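Local coordinates for enoyl-CoA hydratase/isomerase family protein (Bacillus anthracis, PDB 3KQF) that probably catalyses the reversible hydration of 2-enoyl-CoA thioesters to 3-hydroxyacyl-CoA, at residues G240-T244 and K245-E249; L251-K255 and E256-P260. One frame throughout, in Å; residues are numbered along the deposited sequence.

Both contacts lie near the C terminus, in the helical region that follows the crotonase core, and both are local. Contact 1 comes first, at the tight turn between helix 227-242 and helix 245-255, where Thr244 caps the second helix. Contact 2 opens only after contact 1 has closed, at the other end of helix 245-255, where a Schellman motif turns the chain into the C-terminal tail. The two therefore neither nest nor cross; they bracket one short helix. A salt bridge from Glu249 of contact 1 to Arg258 of contact 2 joins them directly, and both contacts also touch a second subunit.

Contact 1: G240-T244 and K245-E249; sequences GVIHT and KDRLE
Thr244 and Arg247 carry the contact at the corner where the helix ending near Ile242 gives way to helix 245-255. Thr244 is the N-cap: its OG1 accepts from Arg247 N at 3.2 Å with an N-H...O angle of 150°. The same hydroxyl donates to Val241 O, 2.7 Å from OG1, and that carbonyl also receives Thr244 N. A chi1 of 63° sets OG1 between the backbone N and the carbonyl carbon, where it can serve both turns. Around this point packing is close. Arg247 CB lies 3.5 Å from Thr244 OG1, and the arginine chain crosses the threonine side chain at about a right angle. With CG anti to the backbone N (chi1 173°) the chain runs extended back over the preceding helix end, bringing CD to 3.4 Å from Ile242 O. One water ties this side together, donating to Ile242 O and Thr244 O and accepting from Arg247 NH2 at 3.1 Å. Val84 of a second subunit packs on Arg247.

The outer side is looser. Lys245 meets the preceding segment through its CB, 3.7 Å from Thr244 C, and the rest of its chain is extended; exposed Leu248 brings CG to 3.7 Å from Thr244 O. The carboxylate of Asp246 instead receives the backbone N-H groups of Lys263 and Gly264 from the C-terminal tail.

One hydroxyl thus acts as acceptor for the new helix and donor to the old one, while the water accepts an arginine N-H and gives its own hydrogens to two carbonyls of the turn, which should hold the bend between the helices in a defined geometry.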
loop_
_atom_site.group_PDB
_atom_site.type_symbol
_atom_site.label_atom_id
_atom_site.label_comp_id
_atom_site.label_asym_id
_atom_site.label_seq_id
_atom_site.Cartn_x
_atom_site.Cartn_y
_atom_site.Cartn_z
ATOM N N GLY A 240 23.812 -3.739 -14.553
ATOM C CA GLY A 240 24.709 -4.422 -13.631
ATOM C C GLY A 240 24.658 -5.941 -13.702
ATOM O O GLY A 240 25.509 -6.600 -13.134
ATOM N N VAL A 241 23.647 -6.513 -14.355
ATOM C CA VAL A 241 23.566 -7.984 -14.454
ATOM C C VAL A 241 23.813 -8.532 -15.839
ATOM O O VAL A 241 24.267 -9.670 -15.987
ATOM C CB VAL A 241 22.199 -8.516 -13.964
ATOM C CG1 VAL A 241 22.051 -8.242 -12.512
ATOM C CG2 VAL A 241 21.036 -7.901 -14.779
ATOM N N ILE A 242 23.536 -7.738 -16.865
ATOM C CA ILE A 242 23.687 -8.242 -18.236
ATOM C C ILE A 242 25.090 -8.688 -18.666
ATOM O O ILE A 242 25.190 -9.578 -19.505
ATOM C CB ILE A 242 23.035 -7.320 -19.308
ATOM C CG1 ILE A 242 23.591 -5.896 -19.250
ATOM C CG2 ILE A 242 21.527 -7.334 -19.135
ATOM C CD1 ILE A 242 22.933 -4.962 -20.264
ATOM N N HIS A 243 26.152 -8.113 -18.093
ATOM C CA HIS A 243 27.535 -8.493 -18.469
ATOM C C HIS A 243 28.160 -9.528 -17.518
ATOM O O HIS A 243 29.305 -9.935 -17.707
ATOM C CB HIS A 243 28.433 -7.238 -18.512
ATOM C CG HIS A 243 29.828 -7.494 -19.007
ATOM N ND1 HIS A 243 30.815 -8.040 -18.210
ATOM C CD2 HIS A 243 30.411 -7.241 -20.204
ATOM C CE1 HIS A 243 31.938 -8.131 -18.902
ATOM N NE2 HIS A 243 31.721 -7.651 -20.114
ATOM N N THR A 244 27.401 -9.989 -16.531
ATOM C CA THR A 244 27.937 -10.917 -15.530
ATOM C C THR A 244 28.081 -12.342 -16.029
ATOM O O THR A 244 27.374 -12.762 -16.937
ATOM C CB THR A 244 27.061 -10.925 -14.237
ATOM O OG1 THR A 244 25.737 -11.396 -14.526
ATOM C CG2 THR A 244 26.981 -9.531 -13.627
ATOM N N LYS A 245 29.031 -13.065 -15.445
ATOM C CA LYS A 245 29.243 -14.468 -15.767
ATOM C C LYS A 245 28.063 -15.270 -15.206
ATOM O O LYS A 245 27.641 -16.252 -15.800
ATOM C CB LYS A 245 30.566 -14.980 -15.194
ATOM C CG LYS A 245 31.793 -14.311 -15.772
ATOM C CD LYS A 245 33.079 -15.030 -15.358
ATOM C CE LYS A 245 34.311 -14.347 -15.960
ATOM N NZ LYS A 245 35.590 -15.031 -15.583
ATOM N N ASP A 246 27.518 -14.839 -14.069
ATOM C CA ASP A 246 26.350 -15.521 -13.489
ATOM C C ASP A 246 25.164 -15.535 -14.467
ATOM O O ASP A 246 24.475 -16.546 -14.584
ATOM C CB ASP A 246 25.935 -14.920 -12.136
ATOM C CG ASP A 246 26.776 -15.430 -10.957
ATOM O OD1 ASP A 246 27.520 -16.425 -11.105
ATOM O OD2 ASP A 246 26.645 -14.838 -9.848
ATOM N N ARG A 247 24.933 -14.439 -15.196
ATOM C CA ARG A 247 23.838 -14.423 -16.182
ATOM C C ARG A 247 24.039 -15.500 -17.234
ATOM O O ARG A 247 23.085 -16.167 -17.645
ATOM C CB ARG A 247 23.718 -13.062 -16.866
ATOM C CG ARG A 247 22.712 -13.042 -17.994
ATOM C CD ARG A 247 22.640 -11.674 -18.627
ATOM N NE ARG A 247 21.855 -11.686 -19.860
ATOM C CZ ARG A 247 22.331 -11.991 -21.066
ATOM N NH1 ARG A 247 21.519 -11.964 -22.115
ATOM N NH2 ARG A 247 23.608 -12.328 -21.233
ATOM N N LEU A 248 25.288 -15.673 -17.666
ATOM C CA LEU A 248 25.628 -16.680 -18.659
ATOM C C LEU A 248 25.381 -18.093 -18.108
ATOM O O LEU A 248 24.854 -18.956 -18.815
ATOM C CB LEU A 248 27.083 -16.504 -19.123
ATOM C CG LEU A 248 27.349 -15.137 -19.762
ATOM C CD1 LEU A 248 28.829 -14.946 -20.065
ATOM C CD2 LEU A 248 26.489 -14.964 -21.019
ATOM N N GLU A 249 25.771 -18.323 -16.853
ATOM C CA GLU A 249 25.530 -19.601 -16.178
ATOM C C GLU A 249 24.029 -19.885 -16.094
ATOM O O GLU A 249 23.612 -21.039 -16.216
ATOM C CB GLU A 249 26.145 -19.595 -14.759
ATOM C CG GLU A 249 25.696 -20.721 -13.807
ATOM C CD GLU A 249 26.170 -22.119 -14.187
ATOM O OE1 GLU A 249 26.881 -22.282 -15.208
ATOM O OE2 GLU A 249 25.837 -23.068 -13.434
HETATM O O HOH W 1 26.143 -11.852 -19.504
#

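Contact 2: L251-K255 and E256-P260; sequences LQAFK and EKRTP
Ala253 O receives Arg258 N at 3.0 Å in a nearly straight bond (N-H...O angle 169°), the 6→1 bond of a Schellman motif at this helix end. Glu256 N still makes a helical bond to Gln252 O at 2.8 Å. Side chains reinforce the turn: Arg258 NE and Glu256 OE1 form a salt bridge 2.7 Å long, in which the carboxylate oxygen lies in the guanidinium plane but is met on its anti side, from somewhat out of the carboxylate plane.

Weaker bonds complete the polar network. Lys257 N to Phe254 O, the 5→2 bond of the motif, is weak at 3.2 Å; Lys257 itself takes the positive phi (46°) that turns the chain off the helix. The second carboxylate oxygen of Glu256, OE2, takes a weak bond from Gln252 NE2 at 2.8 Å, with the amide and carboxylate planes 59° apart. Gln252 reaches it because its chain, bent at chi2, carries NE2 to OE2.

Farther out the contact becomes van der Waals packing. The guanidinium of Arg258 lies flat against the helix, with Ala253 CA over its centre, while Gln252 CG touches its edge, 3.8 Å from NH2. Beyond the arginine the chain folds back, and Pro260 CB rests on Ala253 CB at 3.6 Å, the apolar contact between the returning chain and the last turn of the helix.

Arg258 also forms a salt bridge with Glu249, a second link between the departing chain and an earlier turn of helix 245-255. From a second subunit, Leu73 and Arg76 of its helix 73-76 pack on Phe254 and Leu251, and Thr141 meets Pro260, so this helix end forms part of the contact with the second subunit.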
loop_
_atom_site.group_PDB
_atom_site.type_symbol
_atom_site.label_atom_id
_atom_site.label_comp_id
_atom_site.label_asym_id
_atom_site.label_seq_id
_atom_site.Cartn_x
_atom_site.Cartn_y
_atom_site.Cartn_z
ATOM N N LEU A 251 21.691 -18.874 -18.202
ATOM C CA LEU A 251 21.257 -19.246 -19.536
ATOM C C LEU A 251 21.648 -20.687 -19.862
ATOM O O LEU A 251 20.808 -21.460 -20.294
ATOM C CB LEU A 251 21.851 -18.293 -20.577
ATOM C CG LEU A 251 21.384 -16.837 -20.488
ATOM C CD1 LEU A 251 22.251 -15.914 -21.351
ATOM C CD2 LEU A 251 19.917 -16.726 -20.870
ATOM N N GLN A 252 22.914 -21.038 -19.621
ATOM C CA GLN A 252 23.436 -22.385 -19.905
ATOM C C GLN A 252 22.710 -23.431 -19.053
ATOM O O GLN A 252 22.361 -24.502 -19.547
ATOM C CB GLN A 252 24.951 -22.438 -19.641
ATOM C CG GLN A 252 25.685 -23.723 -20.089
ATOM C CD GLN A 252 25.888 -23.833 -21.600
ATOM O OE1 GLN A 252 25.401 -23.007 -22.377
ATOM N NE2 GLN A 252 26.630 -24.856 -22.016
ATOM N N ALA A 253 22.491 -23.119 -17.774
ATOM C CA ALA A 253 21.774 -24.027 -16.871
ATOM C C ALA A 253 20.343 -24.283 -17.366
ATOM O O ALA A 253 19.862 -25.412 -17.330
ATOM C CB ALA A 253 21.749 -23.465 -15.454
ATOM N N PHE A 254 19.673 -23.231 -17.833
ATOM C CA PHE A 254 18.309 -23.359 -18.344
ATOM C C PHE A 254 18.296 -24.226 -19.602
ATOM O O PHE A 254 17.434 -25.097 -19.755
ATOM C CB PHE A 254 17.713 -21.983 -18.636
ATOM C CG PHE A 254 16.282 -22.026 -19.105
ATOM C CD1 PHE A 254 15.236 -21.913 -18.195
ATOM C CD2 PHE A 254 15.981 -22.176 -20.454
ATOM C CE1 PHE A 254 13.911 -21.947 -18.623
ATOM C CE2 PHE A 254 14.658 -22.213 -20.892
ATOM C CZ PHE A 254 13.623 -22.099 -19.976
ATOM N N LYS A 255 19.269 -24.004 -20.487
ATOM C CA LYS A 255 19.380 -24.775 -21.726
ATOM C C LYS A 255 19.678 -26.244 -21.424
ATOM O O LYS A 255 19.115 -27.147 -22.057
ATOM C CB LYS A 255 20.490 -24.210 -22.628
ATOM C CG LYS A 255 20.492 -24.801 -24.038
ATOM C CD LYS A 255 21.668 -24.342 -24.891
ATOM C CE LYS A 255 22.984 -24.956 -24.421
ATOM N NZ LYS A 255 24.112 -24.667 -25.359
ATOM N N GLU A 256 20.568 -26.479 -20.460
ATOM C CA GLU A 256 20.954 -27.836 -20.066
ATOM C C GLU A 256 20.013 -28.457 -19.016
ATOM O O GLU A 256 20.275 -29.553 -18.518
ATOM C CB GLU A 256 22.395 -27.846 -19.537
ATOM C CG GLU A 256 23.447 -27.408 -20.556
ATOM C CD GLU A 256 24.868 -27.438 -20.001
ATOM O OE1 GLU A 256 25.041 -27.671 -18.788
ATOM O OE2 GLU A 256 25.820 -27.229 -20.779
ATOM N N LYS A 257 18.936 -27.752 -18.672
ATOM C CA LYS A 257 17.962 -28.234 -17.685
ATOM C C LYS A 257 18.624 -28.816 -16.421
ATOM O O LYS A 257 18.332 -29.944 -16.010
ATOM C CB LYS A 257 17.006 -29.254 -18.335
ATOM C CG LYS A 257 16.096 -28.644 -19.412
ATOM C CD LYS A 257 15.137 -29.673 -20.004
ATOM C CE LYS A 257 14.201 -29.040 -21.029
ATOM N NZ LYS A 257 13.276 -30.039 -21.642
ATOM N N ARG A 258 19.531 -28.038 -15.833
ATOM C CA ARG A 258 20.237 -28.418 -14.600
ATOM C C ARG A 258 20.225 -27.213 -13.664
ATOM O O ARG A 258 19.895 -26.109 -14.091
ATOM C CB ARG A 258 21.686 -28.798 -14.889
ATOM C CG ARG A 258 22.501 -27.642 -15.458
ATOM C CD ARG A 258 23.968 -27.953 -15.515
ATOM N NE ARG A 258 24.683 -26.896 -16.213
ATOM C CZ ARG A 258 25.101 -25.761 -15.664
ATOM N NH1 ARG A 258 24.894 -25.504 -14.376
ATOM N NH2 ARG A 258 25.744 -24.877 -16.417
ATOM N N THR A 259 20.616 -27.414 -12.407
ATOM C CA THR A 259 20.626 -26.320 -11.422
ATOM C C THR A 259 21.803 -25.376 -11.663
ATOM O O THR A 259 22.924 -25.831 -11.842
ATOM C CB THR A 259 20.754 -26.851 -9.991
ATOM O OG1 THR A 259 19.771 -27.867 -9.758
ATOM C CG2 THR A 259 20.573 -25.707 -8.981
ATOM N N PRO A 260 21.557 -24.053 -11.654
ATOM C CA PRO A 260 22.684 -23.159 -11.874
ATOM C C PRO A 260 23.540 -23.024 -10.607
ATOM O O PRO A 260 23.030 -23.171 -9.495
ATOM C CB PRO A 260 22.015 -21.833 -12.256
ATOM C CG PRO A 260 20.678 -21.866 -11.554
ATOM C CD PRO A 260 20.275 -23.326 -11.511
#